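Local coordinates for pyridoxamine 5'-phosphate oxidase-related, FMN-binding (PDB 3F7E), which is an F420-dependent reductase of the pyridoxamine 5'-phosphate oxidase-like family, probably using coenzyme F420 to reduce carbon-carbon double bonds, at the interface of chains A and B. Numbering follows the deposited sequence. Chains: chain A/B, Pyridoxamine 5'-phosphate oxidase-related, FMN-binding.

The interface of chains A and B. Residues chain A 19, 21, 31, 64-66; chain B 29-31.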
loop_
_atom_site.group_PDB
_atom_site.type_symbol
_atom_site.label_atom_id
_atom_site.label_comp_id
_atom_site.label_asym_id
_atom_site.label_seq_id
_atom_site.Cartn_x
_atom_site.Cartn_y
_atom_site.Cartn_z
ATOM N N HIS A 19 -1.072 -4.443 0.416
ATOM C CA HIS A 19 -1.654 -3.101 0.308
ATOM C C HIS A 19 -1.823 -2.872 -1.188
ATOM O O HIS A 19 -0.868 -2.696 -1.933
ATOM C CB HIS A 19 -0.743 -2.089 1.001
ATOM C CG HIS A 19 -0.710 -2.300 2.476
ATOM N ND1 HIS A 19 -0.043 -3.310 3.153
ATOM C CD2 HIS A 19 -1.351 -1.569 3.418
ATOM C CE1 HIS A 19 -0.280 -3.163 4.457
ATOM N NE2 HIS A 19 -1.068 -2.117 4.631
ATOM N N ALA A 21 -3.099 -1.086 -4.521
ATOM C CA ALA A 21 -3.328 0.242 -5.099
ATOM C C ALA A 21 -4.026 0.139 -6.433
ATOM O O ALA A 21 -3.676 -0.704 -7.290
ATOM C CB ALA A 21 -1.997 0.970 -5.288
ATOM N N VAL A 31 -5.392 3.194 -2.114
ATOM C CA VAL A 31 -4.675 2.012 -1.637
ATOM C C VAL A 31 -5.343 1.525 -0.351
ATOM O O VAL A 31 -5.700 2.317 0.545
ATOM C CB VAL A 31 -3.149 2.294 -1.484
ATOM C CG1 VAL A 31 -2.873 3.410 -0.491
ATOM C CG2 VAL A 31 -2.396 1.053 -1.085
ATOM N N ALA A 64 -1.304 -2.425 -8.269
ATOM C CA ALA A 64 -0.004 -2.716 -7.665
ATOM C C ALA A 64 -0.245 -3.142 -6.224
ATOM O O ALA A 64 -1.130 -2.616 -5.579
ATOM C CB ALA A 64 0.918 -1.492 -7.726
HETATM N N MSE A 65 0.555 -4.076 -5.710
HETATM C CA MSE A 65 0.395 -4.546 -4.318
HETATM C C MSE A 65 1.750 -4.550 -3.636
HETATM O O MSE A 65 2.760 -5.014 -4.185
HETATM C CB MSE A 65 -0.180 -5.973 -4.269
HETATM C CG MSE A 65 -0.559 -6.408 -2.868
HETATM SE SE MSE A 65 -1.176 -8.241 -2.746
HETATM C CE MSE A 65 0.555 -9.115 -2.755
ATOM N N SER A 66 1.767 -4.022 -2.419
ATOM C CA SER A 66 2.947 -3.972 -1.553
ATOM C C SER A 66 2.735 -4.879 -0.346
ATOM O O SER A 66 1.751 -4.759 0.397
ATOM C CB SER A 66 3.149 -2.518 -1.086
ATOM O OG SER A 66 4.099 -2.455 -0.031
ATOM N N PRO B 29 -0.700 2.440 -11.289
ATOM C CA PRO B 29 -0.254 2.739 -9.913
ATOM C C PRO B 29 1.039 2.031 -9.523
ATOM O O PRO B 29 1.437 1.008 -10.112
ATOM C CB PRO B 29 -1.410 2.219 -9.060
ATOM C CG PRO B 29 -1.940 1.060 -9.862
ATOM C CD PRO B 29 -1.788 1.443 -11.306
ATOM N N GLN B 30 1.654 2.551 -8.470
ATOM C CA GLN B 30 2.796 1.972 -7.848
ATOM C C GLN B 30 2.579 2.125 -6.343
ATOM O O GLN B 30 2.023 3.120 -5.913
ATOM C CB GLN B 30 4.014 2.796 -8.275
ATOM C CG GLN B 30 5.286 2.318 -7.696
ATOM C CD GLN B 30 6.493 3.098 -8.186
ATOM O OE1 GLN B 30 7.400 3.408 -7.382
ATOM N NE2 GLN B 30 6.546 3.405 -9.482
ATOM N N VAL B 31 3.098 1.186 -5.548
ATOM C CA VAL B 31 2.987 1.281 -4.089
ATOM C C VAL B 31 4.271 0.765 -3.436
ATOM O O VAL B 31 4.791 -0.293 -3.809
ATOM C CB VAL B 31 1.688 0.616 -3.553
ATOM C CG1 VAL B 31 1.524 -0.821 -4.000
ATOM C CG2 VAL B 31 1.585 0.753 -2.045
#
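With CG1 set between the backbone N and the carbonyl carbon (chi1 54°) and CG2 anti to that nitrogen, B:Val31 straddles the A:Ser66 methylene with both methyls, CG1 going on over the strand backbone and CG2 toward A:Val31. B:Val31 CG1 lies against strand 62-68, 3.6 Å from the carbonyl oxygen A:Ala64 O, and packs over the peptide that joins selenomethionine A:Met65 to A:Ser66. The selenium-bearing side chain itself points away, so that residue takes part through its main chain. The hydroxyl of A:Ser66 is turned anti to its own backbone N (chi1 168°) and presents the methylene rather than OG to the valine. On the other flank CG2 meets its two-fold counterpart, with A:Val31 CG2 and B:Val31 CG2 4.1 Å apart; the paired valines therefore mark a place where the symmetric halves of the interface come together. Toward the start of strand 29-34 the contact passes to the alanine methyls of chain A and the B:Pro29 ring. The methyl of A:Ala21 touches both B:Val31 CB and that ring, while A:Ala64 CB sits between B:Val31 CG1 and the B:Gln30 backbone, and the B:Gln30 side chain extends away. These are van der Waals contacts of strand against strand between two split-barrel subunits, probably a functional dimer; B:Val31 buries the largest share, 55 of 133 Å². B:Pro29 CG rests 3.6 Å from the carbonyl oxygen A:Ala21 O, and B:Pro29 O lies 3.5 Å from A:Ala64 CB.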